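PDB 3JQ0: SusD superfamily protein from Bacteroides vulgatus ATCC 8482, which is of unconfirmed function but probably binds nutrient sugars at the bacterial outer membrane, like other SusD proteins. Local coordinates for residues T13-G18 and I79-Q84; N83-K88 and N101-E106; E106-R111 and I160-N165; G176-S181 and T246-K251. One frame throughout, in Å; residues are numbered along the deposited sequence. Where two conformers were deposited one is given.

Contact 1: T13-G18 and I79-Q84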
loop_
_atom_site.group_PDB
_atom_site.type_symbol
_atom_site.label_atom_id
_atom_site.label_comp_id
_atom_site.label_asym_id
_atom_site.label_seq_id
_atom_site.Cartn_x
_atom_site.Cartn_y
_atom_site.Cartn_z
ATOM N N THR A 13 -25.607 -9.205 6.408
ATOM C CA THR A 13 -25.104 -7.849 6.238
ATOM C C THR A 13 -24.132 -7.516 7.381
ATOM O O THR A 13 -23.034 -6.995 7.150
ATOM C CB THR A 13 -26.243 -6.850 6.192
ATOM O OG1 THR A 13 -27.068 -7.140 5.059
ATOM C CG2 THR A 13 -25.712 -5.426 6.127
ATOM N N ALA A 14 -24.545 -7.813 8.616
ATOM C CA ALA A 14 -23.744 -7.492 9.789
ATOM C C ALA A 14 -22.439 -8.285 9.757
ATOM O O ALA A 14 -21.379 -7.770 10.095
ATOM C CB ALA A 14 -24.532 -7.804 11.069
ATOM N N PHE A 15 -22.497 -9.559 9.422
ATOM C CA PHE A 15 -21.272 -10.377 9.431
ATOM C C PHE A 15 -20.283 -9.894 8.353
ATOM O O PHE A 15 -19.088 -9.780 8.617
ATOM C CB PHE A 15 -21.602 -11.868 9.256
ATOM C CG PHE A 15 -20.520 -12.781 9.739
ATOM C CD1 PHE A 15 -19.473 -13.174 8.928
ATOM C CD2 PHE A 15 -20.519 -13.205 11.055
ATOM C CE1 PHE A 15 -18.508 -13.982 9.376
ATOM C CE2 PHE A 15 -19.564 -14.051 11.515
ATOM C CZ PHE A 15 -18.541 -14.455 10.658
ATOM N N ASN A 16 -20.814 -9.581 7.181
ATOM C CA ASN A 16 -19.989 -9.048 6.105
ATOM C C ASN A 16 -19.330 -7.726 6.507
ATOM O O ASN A 16 -18.151 -7.454 6.231
ATOM C CB ASN A 16 -20.823 -8.860 4.830
ATOM C CG ASN A 16 -19.982 -8.498 3.639
ATOM O OD1 ASN A 16 -18.940 -9.137 3.376
ATOM N ND2 ASN A 16 -20.439 -7.505 2.870
ATOM N N THR A 17 -20.116 -6.876 7.176
ATOM C CA THR A 17 -19.614 -5.614 7.653
ATOM C C THR A 17 -18.474 -5.880 8.663
ATOM O O THR A 17 -17.424 -5.219 8.641
ATOM C CB THR A 17 -20.767 -4.770 8.249
ATOM O OG1 THR A 17 -21.697 -4.536 7.196
ATOM C CG2 THR A 17 -20.268 -3.451 8.814
ATOM N N GLY A 18 -18.676 -6.873 9.532
ATOM C CA GLY A 18 -17.656 -7.257 10.471
ATOM C C GLY A 18 -16.375 -7.768 9.809
ATOM O O GLY A 18 -15.260 -7.462 10.304
ATOM N N ILE A 79 -9.251 -14.898 8.578
ATOM C CA ILE A 79 -9.474 -16.004 7.653
ATOM C C ILE A 79 -10.545 -16.958 8.208
ATOM O O ILE A 79 -11.453 -17.391 7.483
ATOM C CB ILE A 79 -8.137 -16.706 7.299
ATOM C CG1 ILE A 79 -7.275 -15.763 6.440
ATOM C CG2 ILE A 79 -8.374 -18.035 6.565
ATOM C CD1 ILE A 79 -5.803 -16.179 6.357
ATOM N N ASN A 80 -10.455 -17.281 9.497
ATOM C CA ASN A 80 -11.449 -18.144 10.151
ATOM C C ASN A 80 -12.848 -17.591 9.950
ATOM O O ASN A 80 -13.778 -18.320 9.568
ATOM C CB ASN A 80 -11.102 -18.257 11.640
ATOM C CG ASN A 80 -11.990 -19.250 12.438
ATOM O OD1 ASN A 80 -13.100 -19.649 12.044
ATOM N ND2 ASN A 80 -11.480 -19.601 13.617
ATOM N N GLN A 81 -13.029 -16.293 10.222
ATOM C CA GLN A 81 -14.349 -15.699 10.046
ATOM C C GLN A 81 -14.804 -15.674 8.584
ATOM O O GLN A 81 -15.962 -15.887 8.288
ATOM C CB GLN A 81 -14.393 -14.278 10.667
ATOM C CG GLN A 81 -14.039 -14.240 12.182
ATOM C CD GLN A 81 -14.934 -15.048 12.999
ATOM O OE1 GLN A 81 -16.137 -14.832 12.964
ATOM N NE2 GLN A 81 -14.370 -15.986 13.789
ATOM N N ILE A 82 -13.894 -15.389 7.646
ATOM C CA ILE A 82 -14.229 -15.415 6.231
ATOM C C ILE A 82 -14.724 -16.825 5.868
ATOM O O ILE A 82 -15.687 -16.997 5.108
ATOM C CB ILE A 82 -13.028 -14.995 5.343
ATOM C CG1 ILE A 82 -12.631 -13.530 5.590
ATOM C CG2 ILE A 82 -13.368 -15.238 3.881
ATOM C CD1 ILE A 82 -11.271 -13.141 5.012
ATOM N N ASN A 83 -13.996 -17.835 6.337
ATOM C CA ASN A 83 -14.379 -19.219 6.046
ATOM C C ASN A 83 -15.792 -19.553 6.517
ATOM O O ASN A 83 -16.574 -20.215 5.822
ATOM C CB ASN A 83 -13.384 -20.175 6.669
ATOM C CG ASN A 83 -11.980 -20.078 6.044
ATOM O OD1 ASN A 83 -11.790 -19.533 4.956
ATOM N ND2 ASN A 83 -10.994 -20.610 6.741
ATOM N N GLN A 84 -16.151 -19.048 7.683
ATOM C CA GLN A 84 -17.522 -19.139 8.168
ATOM C C GLN A 84 -18.528 -18.440 7.244
ATOM O O GLN A 84 -19.553 -19.031 6.887
ATOM C CB GLN A 84 -17.587 -18.565 9.575
ATOM C CG GLN A 84 -18.957 -18.626 10.214
ATOM C CD GLN A 84 -18.992 -18.130 11.637
ATOM O OE1 GLN A 84 -17.966 -17.722 12.200
ATOM N NE2 GLN A 84 -20.182 -18.132 12.219
#
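Phe15 spans the gap between helix 9-25 and helix 75-91 and ends against Gln81 and Gln84, a helix-helix contact in the alpha-helical, TPR-like scaffold of the SusD fold. Backbones stay well apart: the nearest CA atoms, Phe15 and Gln81, are 8.8 Å from each other, which makes the bridge a matter of side-chain length. The Phe15 side chain crosses each glutamine at about a right angle, its ring plane turned 38° from the Gln81 amide and 57° from that of Gln84. Gln81 OE1 reaches Phe15 CZ at 3.4 Å because the chain folds back at chi2 (-60°). Gln84 instead runs out extended, bringing its OE1 to 3.7 Å from the same CZ. Both amide oxygens thus gather round one ring atom, each approaching the ring obliquely. Trp6 also meets the ring, and Met85 packs on it. With an alanine here the side chain would stop at CB, and both glutamine amides would probably lose the ring they pack on and be freer to turn. At the ring edge, in its plane, the backbone atom Gln81 O sits 3.4 Å from Phe15 CE1.

Contact 2: N83-K88 and N101-E106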
loop_
_atom_site.group_PDB
_atom_site.type_symbol
_atom_site.label_atom_id
_atom_site.label_comp_id
_atom_site.label_asym_id
_atom_site.label_seq_id
_atom_site.Cartn_x
_atom_site.Cartn_y
_atom_site.Cartn_z
ATOM N N ASN A 83 -13.996 -17.835 6.337
ATOM C CA ASN A 83 -14.379 -19.219 6.046
ATOM C C ASN A 83 -15.792 -19.553 6.517
ATOM O O ASN A 83 -16.574 -20.215 5.822
ATOM C CB ASN A 83 -13.384 -20.175 6.669
ATOM C CG ASN A 83 -11.980 -20.078 6.044
ATOM O OD1 ASN A 83 -11.790 -19.533 4.956
ATOM N ND2 ASN A 83 -10.994 -20.610 6.741
ATOM N N GLN A 84 -16.151 -19.048 7.683
ATOM C CA GLN A 84 -17.522 -19.139 8.168
ATOM C C GLN A 84 -18.528 -18.440 7.244
ATOM O O GLN A 84 -19.553 -19.031 6.887
ATOM C CB GLN A 84 -17.587 -18.565 9.575
ATOM C CG GLN A 84 -18.957 -18.626 10.214
ATOM C CD GLN A 84 -18.992 -18.130 11.637
ATOM O OE1 GLN A 84 -17.966 -17.722 12.200
ATOM N NE2 GLN A 84 -20.182 -18.132 12.219
HETATM N N MSE A 85 -18.228 -17.201 6.834
HETATM C CA MSE A 85 -19.113 -16.522 5.905
HETATM C C MSE A 85 -19.300 -17.323 4.625
HETATM O O MSE A 85 -20.409 -17.421 4.099
HETATM C CB MSE A 85 -18.569 -15.120 5.570
HETATM C CG MSE A 85 -19.423 -14.286 4.667
HETATM SE SE MSE A 85 -21.032 -13.705 5.575
HETATM C CE MSE A 85 -21.804 -12.661 4.102
ATOM N N ILE A 86 -18.218 -17.878 4.073
ATOM C CA ILE A 86 -18.324 -18.660 2.843
ATOM C C ILE A 86 -19.298 -19.836 3.035
ATOM O O ILE A 86 -20.195 -20.085 2.208
ATOM C CB ILE A 86 -16.950 -19.157 2.327
ATOM C CG1 ILE A 86 -16.113 -17.969 1.847
ATOM C CG2 ILE A 86 -17.116 -20.215 1.199
ATOM C CD1 ILE A 86 -14.622 -18.263 1.692
ATOM N N ALA A 87 -19.100 -20.563 4.116
ATOM C CA ALA A 87 -19.971 -21.726 4.358
ATOM C C ALA A 87 -21.437 -21.331 4.543
ATOM O O ALA A 87 -22.340 -21.898 3.895
ATOM C CB ALA A 87 -19.490 -22.483 5.550
ATOM N N LYS A 88 -21.696 -20.351 5.401
ATOM C CA LYS A 88 -23.070 -19.931 5.671
ATOM C C LYS A 88 -23.783 -19.332 4.468
ATOM O O LYS A 88 -24.965 -19.577 4.247
ATOM C CB LYS A 88 -23.168 -18.979 6.857
ATOM C CG LYS A 88 -22.599 -19.514 8.131
ATOM C CD LYS A 88 -23.293 -20.799 8.604
ATOM C CE LYS A 88 -22.758 -21.277 9.963
ATOM N NZ LYS A 88 -23.536 -22.488 10.453
ATOM N N ASN A 101 -24.421 -14.191 -4.278
ATOM C CA ASN A 101 -23.236 -14.163 -5.133
ATOM C C ASN A 101 -22.299 -13.026 -4.770
ATOM O O ASN A 101 -21.086 -13.182 -4.829
ATOM C CB ASN A 101 -23.657 -14.119 -6.604
ATOM C CG ASN A 101 -24.180 -15.464 -7.115
ATOM O OD1 ASN A 101 -23.942 -16.507 -6.519
ATOM N ND2 ASN A 101 -24.847 -15.432 -8.273
ATOM N N TYR A 102 -22.855 -11.860 -4.478
ATOM C CA TYR A 102 -22.017 -10.715 -4.169
ATOM C C TYR A 102 -21.199 -11.000 -2.900
ATOM O O TYR A 102 -20.004 -10.728 -2.838
ATOM C CB TYR A 102 -22.818 -9.407 -4.020
ATOM C CG TYR A 102 -21.964 -8.185 -4.326
ATOM C CD1 TYR A 102 -21.718 -7.797 -5.651
ATOM C CD2 TYR A 102 -21.308 -7.486 -3.315
ATOM C CE1 TYR A 102 -20.935 -6.742 -5.955
ATOM C CE2 TYR A 102 -20.492 -6.396 -3.622
ATOM C CZ TYR A 102 -20.307 -6.050 -4.940
ATOM O OH TYR A 102 -19.491 -4.979 -5.240
ATOM N N TYR A 103 -21.858 -11.536 -1.872
ATOM C CA TYR A 103 -21.140 -11.868 -0.644
ATOM C C TYR A 103 -20.050 -12.911 -0.903
ATOM O O TYR A 103 -18.957 -12.792 -0.346
ATOM C CB TYR A 103 -22.057 -12.397 0.436
ATOM C CG TYR A 103 -22.990 -11.422 1.114
ATOM C CD1 TYR A 103 -22.590 -10.159 1.486
ATOM C CD2 TYR A 103 -24.282 -11.797 1.422
ATOM C CE1 TYR A 103 -23.420 -9.321 2.131
ATOM C CE2 TYR A 103 -25.128 -10.946 2.030
ATOM C CZ TYR A 103 -24.717 -9.705 2.403
ATOM O OH TYR A 103 -25.543 -8.821 3.092
ATOM N N LEU A 104 -20.312 -13.920 -1.728
ATOM C CA LEU A 104 -19.313 -14.925 -2.028
ATOM C C LEU A 104 -18.162 -14.286 -2.810
ATOM O O LEU A 104 -16.995 -14.604 -2.534
ATOM C CB LEU A 104 -19.934 -16.102 -2.777
ATOM C CG LEU A 104 -20.863 -16.985 -1.950
ATOM C CD1 LEU A 104 -21.591 -18.043 -2.803
ATOM C CD2 LEU A 104 -20.117 -17.638 -0.817
ATOM N N GLY A 105 -18.475 -13.385 -3.749
ATOM C CA GLY A 105 -17.407 -12.706 -4.483
ATOM C C GLY A 105 -16.499 -11.982 -3.507
ATOM O O GLY A 105 -15.251 -12.071 -3.585
ATOM N N GLU A 106 -17.101 -11.313 -2.530
ATOM C CA GLU A 106 -16.323 -10.603 -1.536
ATOM C C GLU A 106 -15.517 -11.515 -0.623
ATOM O O GLU A 106 -14.330 -11.217 -0.335
ATOM C CB GLU A 106 -17.210 -9.683 -0.714
ATOM C CG GLU A 106 -17.914 -8.606 -1.504
ATOM C CD GLU A 106 -18.644 -7.640 -0.619
ATOM O OE1 GLU A 106 -19.434 -8.093 0.202
ATOM O OE2 GLU A 106 -18.479 -6.380 -0.753
#
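Met85, present as selenomethionine, and Tyr103 supply the CH-pi part of this buried contact. The methyl CE of Met85 lies over one face of the Tyr103 ring, 3.8 Å from its centroid and 24° off the normal, displaced toward the rim. Its nearest ring atom is accordingly Tyr103 CG, at 3.4 Å. The Met85 chain leaves with CG opposite the backbone N and then bends at chi2 (71°), which turns the methyl onto the ring.

Apolar packing is looser alongside: Leu104 CD2 stands 4.4 Å from Ile86 CG2 and 3.9 Å from the carbonyl Ile86 O, where the CA atoms of these two residues come within 6.2 Å.

Polar bonding lies at the margins. The far end of the tyrosine is tied by OH to Thr13 of helix 9-25, and Ile86 O also accepts a bond from Thr90 OG1. Helices 75-91 and 97-122 follow each other and run in roughly opposite directions, a helical hairpin of the kind from which TPR-like folds such as SusD are built.

Contact 3: E106-R111 and I160-N165; sequences EAYGMR and IQASEN
Tyr108 and Gly109 meet Ala162 and Ser163 where helix 97-122 packs against helix 149-167, part of the helical scaffold of the SusD fold. The axes of segments 106-111 and 160-165 approach to 7.6 Å at 152°, roughly antiparallel. The backbones come closest at Tyr108 and Ser163, whose CA atoms are 5.0 Å apart; beside them Ser163 CB packs 3.7 Å from Gly109 N. A side-chain carbon on Gly109 would sit tight against Ser163 OG, so the absence of one probably eases this approach. Tyr108 CB adds to the seam, 3.8 Å from Ser163 CB.

The contrast is one of burial more than of closeness: Gly109 and Ser163 are buried, while Tyr108 and Ala162, packed just as closely, are partly exposed. Ala162 CB sits 3.6 Å from the Tyr108 ring centroid, only 10° off the normal, a centred CH-pi contact with all six ring carbons at similar range. A serine in place of Tyr108 would probably leave the Ala162 methyl without its aromatic cover and open a gap between the helices there. On the buried side, Ser163 OG, set anti to the backbone N (chi1 177°), is carried toward Gly109 and bonds with both Gly105 O and Thr185 OG1.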
loop_
_atom_site.group_PDB
_atom_site.type_symbol
_atom_site.label_atom_id
_atom_site.label_comp_id
_atom_site.label_asym_id
_atom_site.label_seq_id
_atom_site.Cartn_x
_atom_site.Cartn_y
_atom_site.Cartn_z
ATOM N N GLU A 106 -17.101 -11.313 -2.530
ATOM C CA GLU A 106 -16.323 -10.603 -1.536
ATOM C C GLU A 106 -15.517 -11.515 -0.623
ATOM O O GLU A 106 -14.330 -11.217 -0.335
ATOM C CB GLU A 106 -17.210 -9.683 -0.714
ATOM C CG GLU A 106 -17.914 -8.606 -1.504
ATOM C CD GLU A 106 -18.644 -7.640 -0.619
ATOM O OE1 GLU A 106 -19.434 -8.093 0.202
ATOM O OE2 GLU A 106 -18.479 -6.380 -0.753
ATOM N N ALA A 107 -16.131 -12.597 -0.142
ATOM C CA ALA A 107 -15.484 -13.453 0.825
ATOM C C ALA A 107 -14.311 -14.230 0.206
ATOM O O ALA A 107 -13.207 -14.273 0.766
ATOM C CB ALA A 107 -16.499 -14.386 1.480
ATOM N N TYR A 108 -14.550 -14.831 -0.961
ATOM C CA TYR A 108 -13.445 -15.517 -1.663
ATOM C C TYR A 108 -12.326 -14.504 -1.993
ATOM O O TYR A 108 -11.137 -14.847 -1.903
ATOM C CB TYR A 108 -13.970 -16.207 -2.909
ATOM C CG TYR A 108 -14.685 -17.515 -2.679
ATOM C CD1 TYR A 108 -14.033 -18.585 -2.127
ATOM C CD2 TYR A 108 -16.028 -17.665 -3.018
ATOM C CE1 TYR A 108 -14.667 -19.812 -1.932
ATOM C CE2 TYR A 108 -16.682 -18.891 -2.834
ATOM C CZ TYR A 108 -15.994 -19.938 -2.289
ATOM O OH TYR A 108 -16.634 -21.156 -2.113
ATOM N N GLY A 109 -12.689 -13.294 -2.414
ATOM C CA GLY A 109 -11.681 -12.289 -2.776
ATOM C C GLY A 109 -10.846 -11.889 -1.564
ATOM O O GLY A 109 -9.611 -11.829 -1.648
HETATM N N MSE A 110 -11.521 -11.612 -0.431
HETATM C CA MSE A 110 -10.791 -11.244 0.785
HETATM C C MSE A 110 -9.899 -12.373 1.272
HETATM O O MSE A 110 -8.779 -12.113 1.777
HETATM C CB MSE A 110 -11.735 -10.793 1.882
HETATM C CG MSE A 110 -12.429 -9.447 1.644
HETATM SE SE MSE A 110 -13.477 -8.842 3.154
HETATM C CE MSE A 110 -14.972 -10.073 2.946
ATOM N N ARG A 111 -10.352 -13.622 1.148
ATOM C CA ARG A 111 -9.508 -14.727 1.573
ATOM C C ARG A 111 -8.216 -14.785 0.747
ATOM O O ARG A 111 -7.102 -14.889 1.278
ATOM C CB ARG A 111 -10.259 -16.073 1.522
ATOM C CG ARG A 111 -9.431 -17.221 2.069
ATOM C CD ARG A 111 -10.229 -18.438 2.403
ATOM N NE ARG A 111 -10.665 -19.138 1.217
ATOM C CZ ARG A 111 -11.447 -20.215 1.254
ATOM N NH1 ARG A 111 -11.968 -20.600 2.382
ATOM N NH2 ARG A 111 -11.718 -20.845 0.153
ATOM N N ILE A 160 -9.488 -16.665 -6.220
ATOM C CA ILE A 160 -9.699 -15.594 -7.189
ATOM C C ILE A 160 -10.745 -16.059 -8.237
ATOM O O ILE A 160 -11.662 -15.315 -8.599
ATOM C CB ILE A 160 -8.382 -15.166 -7.857
ATOM C CG1 ILE A 160 -7.522 -14.394 -6.858
ATOM C CG2 ILE A 160 -8.651 -14.384 -9.141
ATOM C CD1 ILE A 160 -6.090 -14.204 -7.291
ATOM N N GLN A 161 -10.573 -17.291 -8.739
ATOM C CA GLN A 161 -11.529 -17.821 -9.714
ATOM C C GLN A 161 -12.933 -17.879 -9.105
ATOM O O GLN A 161 -13.901 -17.509 -9.743
ATOM C CB GLN A 161 -11.047 -19.197 -10.212
ATOM C CG GLN A 161 -11.987 -19.916 -11.185
ATOM C CD GLN A 161 -11.461 -21.316 -11.481
ATOM O OE1 GLN A 161 -11.245 -22.125 -10.555
ATOM N NE2 GLN A 161 -11.238 -21.605 -12.728
ATOM N N ALA A 162 -13.044 -18.406 -7.884
ATOM C CA ALA A 162 -14.336 -18.490 -7.217
ATOM C C ALA A 162 -14.962 -17.103 -7.063
ATOM O O ALA A 162 -16.164 -16.892 -7.264
ATOM C CB ALA A 162 -14.236 -19.206 -5.883
ATOM N N SER A 163 -14.130 -16.128 -6.683
ATOM C CA SER A 163 -14.596 -14.756 -6.487
ATOM C C SER A 163 -15.126 -14.164 -7.795
ATOM O O SER A 163 -16.241 -13.634 -7.845
ATOM C CB SER A 163 -13.462 -13.909 -5.938
ATOM O OG SER A 163 -13.882 -12.540 -5.817
ATOM N N GLU A 164 -14.304 -14.210 -8.837
ATOM C CA GLU A 164 -14.689 -13.574 -10.106
ATOM C C GLU A 164 -15.908 -14.273 -10.687
ATOM O O GLU A 164 -16.761 -13.623 -11.300
ATOM C CB GLU A 164 -13.525 -13.493 -11.073
ATOM C CG GLU A 164 -13.099 -14.787 -11.666
ATOM C CD GLU A 164 -11.827 -14.691 -12.505
ATOM O OE1 GLU A 164 -11.360 -13.602 -12.860
ATOM O OE2 GLU A 164 -11.350 -15.780 -12.900
ATOM N N ASN A 165 -16.004 -15.590 -10.507
ATOM C CA ASN A 165 -17.174 -16.305 -11.009
ATOM C C ASN A 165 -18.441 -15.923 -10.275
ATOM O O ASN A 165 -19.503 -15.787 -10.872
ATOM C CB ASN A 165 -16.942 -17.807 -10.913
ATOM C CG ASN A 165 -16.014 -18.343 -11.961
ATOM O OD1 ASN A 165 -15.616 -17.616 -12.885
ATOM N ND2 ASN A 165 -15.612 -19.612 -11.802
#

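Contact 4: G176-S181 and T246-K251; sequences GRHFWS and TIHNGK. With GOL (glycerol), chain D.
His178 and His248 lie side by side and point the same way, their ring centroids 5.9 Å apart and planes at 67°, an oblique pair rather than a stack. One face of the His178 ring is covered by Phe179 CD1, 3.5 Å above its centre, while His178 CD2 sits in plane at the edge of the Phe179 ring; His178 was modelled in two conformers, so this ring placement is one of two. The backbone motif is a type I beta turn, Gly176 to Phe179, and in the SusD fold it joins the loop before helix 182-199 to strand 243-247, which pairs with strand 359-363.

The turn is held to the strand by Thr246 N, which donates to Arg177 O at 3.0 Å with a 153° angle at hydrogen, tilted from the carbonyl plane, and by a CA-H...O contact from His178 CA to Thr246 O, also 3.0 Å. The Arg177 end leads away, bonding Asp221 O, Met243 O and a bound Tris molecule; His248 NE2 bonds Glu253 OE1.

A glycerol, probably from the crystallisation liquor, bridges the two segments through O1, and its O3 adds a weak bond to His178 O. GOL O1 donates to His178 O at 2.7 Å, and it accepts from His248 N at 2.9 Å along an almost straight line, 176° at the hydrogen.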
loop_
_atom_site.group_PDB
_atom_site.type_symbol
_atom_site.label_atom_id
_atom_site.label_comp_id
_atom_site.label_asym_id
_atom_site.label_seq_id
_atom_site.Cartn_x
_atom_site.Cartn_y
_atom_site.Cartn_z
ATOM N N GLY A 176 -20.468 -0.272 -2.221
ATOM C CA GLY A 176 -19.548 0.868 -2.153
ATOM C C GLY A 176 -18.088 0.485 -2.386
ATOM O O GLY A 176 -17.710 -0.684 -2.307
ATOM N N ARG A 177 -17.281 1.515 -2.624
ATOM C CA ARG A 177 -15.851 1.315 -2.886
ATOM C C ARG A 177 -15.084 0.959 -1.636
ATOM O O ARG A 177 -13.923 0.579 -1.749
ATOM C CB ARG A 177 -15.270 2.564 -3.539
ATOM C CG ARG A 177 -15.871 2.867 -4.887
ATOM C CD ARG A 177 -15.663 4.340 -5.304
ATOM N NE ARG A 177 -16.479 4.648 -6.471
ATOM C CZ ARG A 177 -16.102 4.527 -7.729
ATOM N NH1 ARG A 177 -14.865 4.231 -8.058
ATOM N NH2 ARG A 177 -16.965 4.804 -8.695
ATOM N N HIS A 178 -15.705 1.088 -0.465
ATOM C CA HIS A 178 -15.058 0.655 0.762
ATOM C C HIS A 178 -15.395 -0.786 1.138
ATOM O O HIS A 178 -14.958 -1.256 2.170
ATOM C CB HIS A 178 -15.407 1.637 1.867
ATOM C CG HIS A 178 -16.870 1.676 2.152
ATOM N ND1 HIS A 178 -17.798 1.859 1.151
ATOM C CD2 HIS A 178 -17.554 1.528 3.297
ATOM C CE1 HIS A 178 -19.001 1.818 1.679
ATOM N NE2 HIS A 178 -18.874 1.647 2.978
ATOM N N PHE A 179 -16.127 -1.485 0.263
ATOM C CA PHE A 179 -16.378 -2.909 0.385
ATOM C C PHE A 179 -15.748 -3.585 -0.823
ATOM O O PHE A 179 -15.614 -3.000 -1.893
ATOM C CB PHE A 179 -17.890 -3.227 0.476
ATOM C CG PHE A 179 -18.445 -3.079 1.877
ATOM C CD1 PHE A 179 -18.491 -1.849 2.534
ATOM C CD2 PHE A 179 -18.899 -4.183 2.562
ATOM C CE1 PHE A 179 -19.004 -1.759 3.825
ATOM C CE2 PHE A 179 -19.389 -4.080 3.849
ATOM C CZ PHE A 179 -19.412 -2.898 4.489
ATOM N N TRP A 180 -15.386 -4.863 -0.665
ATOM C CA TRP A 180 -14.774 -5.596 -1.743
ATOM C C TRP A 180 -15.736 -5.708 -2.935
ATOM O O TRP A 180 -16.948 -5.744 -2.763
ATOM C CB TRP A 180 -14.290 -6.979 -1.257
ATOM C CG TRP A 180 -13.285 -7.637 -2.157
ATOM C CD1 TRP A 180 -13.538 -8.458 -3.234
ATOM C CD2 TRP A 180 -11.865 -7.505 -2.066
ATOM N NE1 TRP A 180 -12.348 -8.857 -3.782
ATOM C CE2 TRP A 180 -11.306 -8.287 -3.118
ATOM C CE3 TRP A 180 -11.009 -6.845 -1.187
ATOM C CZ2 TRP A 180 -9.947 -8.380 -3.343
ATOM C CZ3 TRP A 180 -9.631 -6.936 -1.405
ATOM C CH2 TRP A 180 -9.120 -7.712 -2.467
ATOM N N SER A 181 -15.197 -5.779 -4.145
ATOM C CA SER A 181 -16.001 -5.721 -5.385
ATOM C C SER A 181 -15.286 -6.507 -6.477
ATOM O O SER A 181 -14.119 -6.940 -6.329
ATOM C CB SER A 181 -16.169 -4.271 -5.835
ATOM O OG SER A 181 -14.930 -3.742 -6.276
ATOM N N THR A 246 -11.019 0.886 -0.955
ATOM C CA THR A 246 -10.486 1.826 0.020
ATOM C C THR A 246 -11.023 1.486 1.408
ATOM O O THR A 246 -12.190 1.128 1.545
ATOM C CB THR A 246 -10.846 3.280 -0.427
ATOM O OG1 THR A 246 -10.199 4.192 0.447
ATOM C CG2 THR A 246 -12.359 3.547 -0.497
ATOM N N ILE A 247 -10.152 1.569 2.401
ATOM C CA ILE A 247 -10.527 1.278 3.782
ATOM C C ILE A 247 -11.203 2.512 4.375
ATOM O O ILE A 247 -10.594 3.579 4.474
ATOM C CB ILE A 247 -9.325 0.911 4.650
ATOM C CG1 ILE A 247 -8.580 -0.290 4.128
ATOM C CG2 ILE A 247 -9.718 0.721 6.109
ATOM C CD1 ILE A 247 -9.315 -1.523 4.048
ATOM N N HIS A 248 -12.480 2.385 4.743
ATOM C CA HIS A 248 -13.222 3.469 5.377
ATOM C C HIS A 248 -12.810 3.672 6.820
ATOM O O HIS A 248 -12.954 2.777 7.620
ATOM C CB HIS A 248 -14.717 3.201 5.322
ATOM C CG HIS A 248 -15.515 4.258 6.047
ATOM N ND1 HIS A 248 -15.678 5.552 5.593
ATOM C CD2 HIS A 248 -16.009 4.250 7.292
ATOM C CE1 HIS A 248 -16.401 6.230 6.462
ATOM N NE2 HIS A 248 -16.563 5.487 7.524
ATOM N N ASN A 249 -12.268 4.861 7.108
ATOM C CA ASN A 249 -12.035 5.315 8.473
ATOM C C ASN A 249 -12.963 6.509 8.718
ATOM O O ASN A 249 -13.521 7.086 7.790
ATOM C CB ASN A 249 -10.570 5.672 8.686
ATOM C CG ASN A 249 -9.646 4.527 8.341
ATOM O OD1 ASN A 249 -9.720 3.452 8.958
ATOM N ND2 ASN A 249 -8.771 4.727 7.351
ATOM N N GLY A 250 -13.155 6.857 9.979
ATOM C CA GLY A 250 -14.023 7.986 10.234
ATOM C C GLY A 250 -14.237 8.254 11.683
ATOM O O GLY A 250 -13.960 7.427 12.539
ATOM N N LYS A 251 -14.772 9.442 11.952
ATOM C CA LYS A 251 -15.081 9.889 13.297
ATOM C C LYS A 251 -16.029 8.877 13.973
ATOM O O LYS A 251 -17.017 8.436 13.405
ATOM C CB LYS A 251 -15.734 11.274 13.208
ATOM C CG LYS A 251 -16.032 11.974 14.544
ATOM C CD LYS A 251 -16.883 13.237 14.306
ATOM C CE LYS A 251 -17.316 13.972 15.576
ATOM N NZ LYS A 251 -18.162 15.098 15.108
HETATM C C1 GOL D . -13.549 -1.004 5.339
HETATM O O1 GOL D . -13.879 -0.083 4.381
HETATM C C2 GOL D . -14.314 -0.728 6.604
HETATM O O2 GOL D . -14.152 -1.714 7.572
HETATM C C3 GOL D . -15.816 -0.589 6.396
HETATM O O3 GOL D . -16.303 -1.256 5.253
#

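Contacts 1, 2 and 3 form a connected series across four helices, with contact 2 about 8 Å, centre to centre, from each of its neighbours. Contacts 1 and 2 share Asn83 and Gln84, while contacts 2 and 3 share Glu106. Probable hydrogen bonds stitch them further: Asn83 OD1 to Arg111 NH1 at 2.8 Å, and Asn16 ND2 to Glu106 OE1 at 2.9 Å. Contact 4 stands about 16 to 18 Å from the others by centres and carries the glycerol; Asn16 ND2 packs 3.7 Å from Phe179 CD2, linking contact 1 to that region. Whether the glycerol marks a nutrient pocket is not established.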